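Local coordinates for secreted protein (Streptomyces lividans TK24, PDB 5LXZ), which binds copper and, as a galactose oxidase-like member of family AA5, probably acts as a secreted metalloradical oxidase, at residues T518-G522 with V570-K576; Q554-A558 with N577-S581. The protein carries 1 engineered substitution. All coordinates share one frame. Residue numbers count along the deposited sequence, not the author numbering.

In the fold
Both interactions lie in the galactose oxidase-like early-set domain, and both reach the same sheet through its neighbouring strands 567-571 and 556-564. Interaction 1 is partly buried and far from the chain centre. It joins the loop after strand 517-518 to the end of strand 567-571 and the loop that follows, by small apolar contacts, one backbone hydrogen bond and a partly exposed arginine. Interaction 2 is buried and closer to the centre. There Arg555 donates to backbone carbonyls and Ile557 packs on Leu578 and Val579, on the side facing the Kelch propeller. Segments 570-576 and 577-581 are continuous, so the contacts share one loop. Arg521 of interaction 1 hydrogen-bonds Val579 and Ser581 of interaction 2.

Interaction 1 (T518-G522 with V570-K576); sequences TIARG and VTVPSGK
Strand 567-571 ends at Thr571 and continues as loop to Lys576. Residues 519-522, leaving strand 517-518, run at 74° to 570-576 end to end, with Gly522 CA 4.9 Å from Ser574 CA. Val570 CG2 is 4.1 Å from Ile519 CD1 (rotamer mt). Thr571 OG1 hydrogen-bonds Ser524 OG. Val572 (chi1 t) points toward the loop, CG2 3.5 Å from Ile519 CG2 and CG1 3.8 Å from Arg521 CA. Val572 O accepts a hydrogen bond from Gly522 N at 2.8 Å, where positive phi (76°) favours glycine. This ties the 517-518 to 524-528 connection to strand 567-571 in the immunoglobulin-like early-set fold. Pro573 O, without polar partner, lies 3.5 Å from Arg521 CB. Gly575 C is 3.5 Å from Arg521 CD; at phi/psi 110/109 a CB would jam against Ser574 O. Arg521 (chi1-chi3 mtm) lies along Gly575 and Lys576, with Lys576 CA over one guanidinium face. Water 1 bridges Arg521 NH2 (2.9 Å) and Lys576 NZ (3.0 Å); Arg521 NH1 hydrogen-bonds Val579 O and Ser581 OG.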
ATOM      1  N   THR A 518      20.926 -20.536   4.026  1.00 12.33           N
ATOM      2  CA  THR A 518      20.044 -20.829   2.900  1.00 11.80           C
ATOM      3  C   THR A 518      19.356 -22.162   3.131  1.00 11.52           C
ATOM      4  O   THR A 518      20.015 -23.175   3.441  1.00 11.58           O
ATOM      5  CB  THR A 518      20.847 -20.876   1.603  1.00 12.91           C
ATOM      6  OG1 THR A 518      21.448 -19.588   1.423  1.00 14.14           O
ATOM      7  CG2 THR A 518      19.996 -21.192   0.413  1.00 13.59           C
ATOM      8  N   ILE A 519      18.030 -22.184   3.065  1.00 10.11           N
ATOM      9  CA  ILE A 519      17.283 -23.438   3.144  1.00 10.14           C
ATOM     10  C   ILE A 519      16.265 -23.439   2.019  1.00 10.07           C
ATOM     11  O   ILE A 519      15.438 -22.524   1.924  1.00  9.14           O
ATOM     12  CB  ILE A 519      16.552 -23.651   4.490  1.00 10.32           C
ATOM     13  CG1 ILE A 519      17.526 -23.433   5.681  1.00 10.23           C
ATOM     14  CG2 ILE A 519      15.901 -25.046   4.544  1.00 10.64           C
ATOM     15  CD1 ILE A 519      16.826 -23.408   7.029  1.00 10.32           C
ATOM     16  N   ALA A 520      16.337 -24.452   1.192  1.00  9.34           N
ATOM     17  CA  ALA A 520      15.430 -24.600   0.047  1.00  8.95           C
ATOM     18  C   ALA A 520      14.089 -25.117   0.491  1.00  8.79           C
ATOM     19  O   ALA A 520      13.963 -25.798   1.493  1.00  9.07           O
ATOM     20  CB  ALA A 520      15.985 -25.554  -0.952  1.00  9.66           C
ATOM     21  N   ARG A 521      13.072 -24.759  -0.282  1.00  8.07           N
ATOM     22  CA  ARG A 521      11.768 -25.367  -0.131  1.00  7.94           C
ATOM     23  C   ARG A 521      11.911 -26.877  -0.148  1.00  8.12           C
ATOM     24  O   ARG A 521      12.605 -27.436  -0.971  1.00  8.18           O
ATOM     25  CB  ARG A 521      10.854 -24.947  -1.256  1.00  7.92           C
ATOM     26  CG  ARG A 521      10.326 -23.517  -1.143  1.00  7.75           C
ATOM     27  CD  ARG A 521       9.348 -23.198  -2.255  1.00  7.47           C
ATOM     28  NE  ARG A 521      10.000 -23.221  -3.537  1.00  7.49           N
ATOM     29  CZ  ARG A 521      10.721 -22.244  -4.077  1.00  7.98           C
ATOM     30  NH1 ARG A 521      10.682 -21.008  -3.611  1.00  8.00           N
ATOM     31  NH2 ARG A 521      11.402 -22.488  -5.186  1.00  8.83           N
ATOM     32  N   GLY A 522      11.245 -27.494   0.811  1.00  8.73           N
ATOM     33  CA  GLY A 522      11.300 -28.944   1.003  1.00  9.67           C
ATOM     34  C   GLY A 522      12.560 -29.448   1.651  1.00 10.86           C
ATOM     35  O   GLY A 522      12.685 -30.648   1.853  1.00 12.29           O
ATOM     36  N   VAL A 570      14.598 -27.540  11.252  1.00 11.35           N
ATOM     37  CA  VAL A 570      13.350 -27.021  10.674  1.00 11.64           C
ATOM     38  C   VAL A 570      13.276 -27.437   9.223  1.00 11.08           C
ATOM     39  O   VAL A 570      14.301 -27.608   8.584  1.00 11.54           O
ATOM     40  CB  VAL A 570      13.274 -25.485  10.798  1.00 11.28           C
ATOM     41  CG1 VAL A 570      13.474 -25.058  12.232  1.00 11.28           C
ATOM     42  CG2 VAL A 570      14.296 -24.783   9.927  1.00 11.37           C
ATOM     43  N   THR A 571      12.061 -27.552   8.703  1.00 10.68           N
ATOM     44  CA  THR A 571      11.873 -27.929   7.297  1.00 10.40           C
ATOM     45  C   THR A 571      10.966 -26.888   6.651  1.00  9.60           C
ATOM     46  O   THR A 571       9.913 -26.593   7.150  1.00 10.60           O
ATOM     47  CB  THR A 571      11.275 -29.348   7.178  1.00 11.50           C
ATOM     48  OG1 THR A 571      12.154 -30.278   7.860  1.00 12.10           O
ATOM     49  CG2 THR A 571      11.149 -29.798   5.743  1.00 12.00           C
ATOM     50  N   VAL A 572      11.420 -26.357   5.529  1.00  8.72           N
ATOM     51  CA  VAL A 572      10.672 -25.354   4.802  1.00  8.73           C
ATOM     52  C   VAL A 572       9.610 -26.065   3.974  1.00  8.76           C
ATOM     53  O   VAL A 572       9.909 -27.017   3.262  1.00  9.62           O
ATOM     54  CB  VAL A 572      11.622 -24.535   3.902  1.00  8.66           C
ATOM     55  CG1 VAL A 572      10.847 -23.506   3.086  1.00  8.83           C
ATOM     56  CG2 VAL A 572      12.650 -23.792   4.745  1.00  8.68           C
ATOM     57  N   PRO A 573       8.375 -25.553   3.987  1.00  8.11           N
ATOM     58  CA  PRO A 573       7.340 -26.165   3.179  1.00  8.62           C
ATOM     59  C   PRO A 573       7.638 -26.111   1.678  1.00  8.02           C
ATOM     60  O   PRO A 573       8.391 -25.266   1.214  1.00  8.54           O
ATOM     61  CB  PRO A 573       6.125 -25.270   3.432  1.00  8.53           C
ATOM     62  CG  PRO A 573       6.340 -24.726   4.750  1.00  8.52           C
ATOM     63  CD  PRO A 573       7.817 -24.593   4.946  1.00  8.34           C
ATOM     64  N   SER A 574       7.029 -27.029   0.950  1.00  8.33           N
ATOM     65  CA  SER A 574       7.030 -27.016  -0.487  1.00  8.22           C
ATOM     66  C   SER A 574       6.094 -25.938  -1.039  1.00  8.11           C
ATOM     67  O   SER A 574       5.070 -25.637  -0.456  1.00  8.99           O
ATOM     68  CB  SER A 574       6.564 -28.339  -1.044  1.00  8.73           C
ATOM     69  OG  SER A 574       7.504 -29.369  -0.692  1.00  9.79           O
ATOM     70  N   GLY A 575       6.430 -25.466  -2.232  1.00  7.55           N
ATOM     71  CA  GLY A 575       5.536 -24.671  -3.060  1.00  7.45           C
ATOM     72  C   GLY A 575       6.003 -23.221  -3.148  1.00  7.03           C
ATOM     73  O   GLY A 575       5.953 -22.505  -2.163  1.00  7.24           O
ATOM     74  N   LYS A 576       6.505 -22.809  -4.304  1.00  7.53           N
ATOM     75  CA  LYS A 576       6.941 -21.453  -4.564  1.00  7.98           C
ATOM     76  C   LYS A 576       5.810 -20.423  -4.509  1.00  8.23           C
ATOM     77  O   LYS A 576       6.071 -19.248  -4.348  1.00  8.75           O
ATOM     78  CB  LYS A 576       7.627 -21.444  -5.941  1.00  8.60           C
ATOM     79  CG  LYS A 576       8.347 -20.176  -6.337  1.00  9.35           C
ATOM     80  CD  LYS A 576       9.134 -20.393  -7.661  1.00  9.71           C
ATOM     81  CE  LYS A 576       9.606 -19.103  -8.269  1.00 10.91           C
ATOM     82  NZ  LYS A 576      10.677 -18.480  -7.482  1.00 11.77           N
TER
HETATM   83  O   HOH W   1      12.764 -20.637  -6.966  1.00 16.86           O

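Interaction 2 (Q554-A558 with N577-S581); sequences QRSIA and NLVQS
This is a buried contact of arginine with backbone carbonyls, backed by apolar packing. It joins the start of strand 556-564 to the loop between strands 567-571 and 582-590. The nearest CA atoms are those of Ile557 and Val579, 7.3 Å apart, so side chains bridge the gap. Arg555 and Ile557 alternate with Ser556 along extended backbone, and both point toward the loop. Arg555 has chi1 p, chi2 t and chi3 p. Its NH1 donates to Leu578 O at 2.9 Å, and weakly to Asn577 O at 3.4 Å. Water 2 links Arg555 NH1 (3.1 Å) and Asn577 O (2.8 Å). Gln580 OE1 sits over one guanidinium face. Ile557, rotamer mt, places CD1 4.1 Å from Val579 CG2 and CG1 4.4 Å from Leu578 CD1. In the loop, Val579 (phi/psi -98/82) centres an inverse gamma turn, closed by a weak 3.4 Å bond from Gln580 N to Leu578 O. Arg555 NH2 also hydrogen-bonds Leu303 O, and Asn577 ND2 hydrogen-bonds Gln305 O. Both partners belong to a Kelch repeat, so the arrangement lies at the junction of the C-terminal early-set domain and the Kelch propeller, a domain pairing found in galactose oxidase.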
ATOM      1  N   GLN A 554       4.413  -9.076   3.482  1.00  8.49           N
ATOM      2  CA  GLN A 554       4.431  -9.830   4.716  1.00  7.93           C
ATOM      3  C   GLN A 554       3.530 -11.076   4.621  1.00  7.36           C
ATOM      4  O   GLN A 554       2.463 -11.039   4.071  1.00  7.19           O
ATOM      5  CB  GLN A 554       4.137  -9.002   5.988  1.00  8.14           C
ATOM      6  CG  GLN A 554       2.704  -8.595   6.044  1.00  8.35           C
ATOM      7  CD  GLN A 554       2.303  -7.860   7.311  1.00  7.58           C
ATOM      8  OE1 GLN A 554       2.812  -8.075   8.398  1.00  7.12           O
ATOM      9  NE2 GLN A 554       1.327  -7.010   7.163  1.00  7.18           N
ATOM     10  N   ARG A 555       4.042 -12.171   5.183  1.00  7.12           N
ATOM     11  CA  ARG A 555       3.306 -13.425   5.315  1.00  7.32           C
ATOM     12  C   ARG A 555       4.122 -14.236   6.292  1.00  7.11           C
ATOM     13  O   ARG A 555       5.362 -14.071   6.346  1.00  7.96           O
ATOM     14  CB  ARG A 555       3.152 -14.176   3.976  1.00  7.84           C
ATOM     15  CG  ARG A 555       4.434 -14.335   3.160  1.00  8.49           C
ATOM     16  CD  ARG A 555       4.234 -15.169   1.911  1.00  8.89           C
ATOM     17  NE  ARG A 555       3.207 -14.573   1.028  1.00  9.07           N
ATOM     18  CZ  ARG A 555       2.494 -15.244   0.135  1.00 10.66           C
ATOM     19  NH1 ARG A 555       2.671 -16.539  -0.021  1.00 11.64           N
ATOM     20  NH2 ARG A 555       1.585 -14.614  -0.614  1.00 10.92           N
ATOM     21  N   SER A 556       3.451 -15.070   7.053  1.00  6.93           N
ATOM     22  CA  SER A 556       4.135 -15.904   8.038  1.00  7.42           C
ATOM     23  C   SER A 556       3.806 -17.350   7.763  1.00  7.62           C
ATOM     24  O   SER A 556       2.650 -17.740   7.764  1.00  8.68           O
ATOM     25  CB  SER A 556       3.636 -15.523   9.401  1.00  7.70           C
ATOM     26  OG  SER A 556       4.228 -16.398  10.370  1.00  8.63           O
ATOM     27  N   ILE A 557       4.824 -18.144   7.513  1.00  7.09           N
ATOM     28  CA  ILE A 557       4.697 -19.521   7.054  1.00  7.65           C
ATOM     29  C   ILE A 557       5.092 -20.442   8.192  1.00  7.34           C
ATOM     30  O   ILE A 557       6.158 -20.300   8.772  1.00  7.66           O
ATOM     31  CB  ILE A 557       5.605 -19.738   5.848  1.00  8.39           C
ATOM     32  CG1 ILE A 557       5.155 -18.794   4.711  1.00  9.23           C
ATOM     33  CG2 ILE A 557       5.589 -21.201   5.406  1.00  8.73           C
ATOM     34  CD1 ILE A 557       6.274 -18.428   3.790  1.00 10.40           C
ATOM     35  N   ALA A 558       4.217 -21.387   8.532  1.00  7.40           N
ATOM     36  CA  ALA A 558       4.617 -22.371   9.572  1.00  8.26           C
ATOM     37  C   ALA A 558       5.635 -23.363   9.081  1.00  8.66           C
ATOM     38  O   ALA A 558       5.481 -23.877   7.983  1.00  8.44           O
ATOM     39  CB  ALA A 558       3.374 -23.125  10.016  1.00  8.15           C
ATOM     40  N   ASN A 577       4.581 -20.871  -4.643  1.00  8.18           N
ATOM     41  CA  ASN A 577       3.462 -19.950  -4.475  1.00  8.67           C
ATOM     42  C   ASN A 577       3.215 -19.623  -3.017  1.00  9.54           C
ATOM     43  O   ASN A 577       2.528 -18.648  -2.744  1.00 12.04           O
ATOM     44  CB  ASN A 577       2.187 -20.485  -5.083  1.00  8.79           C
ATOM     45  CG  ASN A 577       2.253 -20.668  -6.590  1.00  9.28           C
ATOM     46  OD1 ASN A 577       3.052 -20.025  -7.251  1.00 11.58           O
ATOM     47  ND2 ASN A 577       1.436 -21.564  -7.124  1.00 10.27           N
ATOM     48  N   LEU A 578       3.644 -20.465  -2.092  1.00  7.96           N
ATOM     49  CA  LEU A 578       3.534 -20.256  -0.686  1.00  8.24           C
ATOM     50  C   LEU A 578       4.802 -19.601  -0.144  1.00  7.77           C
ATOM     51  O   LEU A 578       4.761 -18.548   0.497  1.00  9.02           O
ATOM     52  CB  LEU A 578       3.295 -21.613   0.013  1.00  8.43           C
ATOM     53  CG  LEU A 578       3.288 -21.596   1.548  1.00  8.98           C
ATOM     54  CD1 LEU A 578       2.181 -20.689   2.103  1.00  9.39           C
ATOM     55  CD2 LEU A 578       3.242 -23.016   2.088  1.00  9.82           C
ATOM     56  N   VAL A 579       5.929 -20.283  -0.305  1.00  7.25           N
ATOM     57  CA  VAL A 579       7.218 -19.827   0.163  1.00  7.36           C
ATOM     58  C   VAL A 579       7.903 -19.184  -1.031  1.00  7.52           C
ATOM     59  O   VAL A 579       8.656 -19.820  -1.748  1.00  7.80           O
ATOM     60  CB  VAL A 579       8.077 -20.955   0.740  1.00  7.56           C
ATOM     61  CG1 VAL A 579       9.273 -20.358   1.414  1.00  7.69           C
ATOM     62  CG2 VAL A 579       7.273 -21.807   1.720  1.00  7.87           C
ATOM     63  N   GLN A 580       7.572 -17.925  -1.297  1.00  7.53           N
ATOM     64  CA  GLN A 580       8.198 -17.173  -2.403  1.00  8.17           C
ATOM     65  C   GLN A 580       9.721 -17.157  -2.145  1.00  7.62           C
ATOM     66  O   GLN A 580      10.152 -17.024  -0.991  1.00  8.79           O
ATOM     67  CB  GLN A 580       7.604 -15.752  -2.440  1.00  9.58           C
ATOM     68  CG  GLN A 580       6.104 -15.773  -2.744  1.00 11.38           C
ATOM     69  CD  GLN A 580       5.385 -14.458  -2.423  1.00 14.17           C
ATOM     70  OE1 GLN A 580       5.597 -13.850  -1.375  1.00 16.97           O
ATOM     71  NE2 GLN A 580       4.552 -14.001  -3.350  1.00 16.78           N
ATOM     72  N   SER A 581      10.503 -17.225  -3.213  1.00  7.14           N
ATOM     73  CA  SER A 581      11.939 -17.114  -3.040  1.00  7.38           C
ATOM     74  C   SER A 581      12.304 -15.727  -2.503  1.00  7.30           C
ATOM     75  O   SER A 581      11.667 -14.710  -2.806  1.00  8.01           O
ATOM     76  CB  SER A 581      12.593 -17.312  -4.363  1.00  8.47           C
ATOM     77  OG  SER A 581      12.303 -18.595  -4.857  1.00 10.69           O
TER
HETATM   78  O   HOH W   2       0.317 -18.186  -1.171  1.00 10.20           O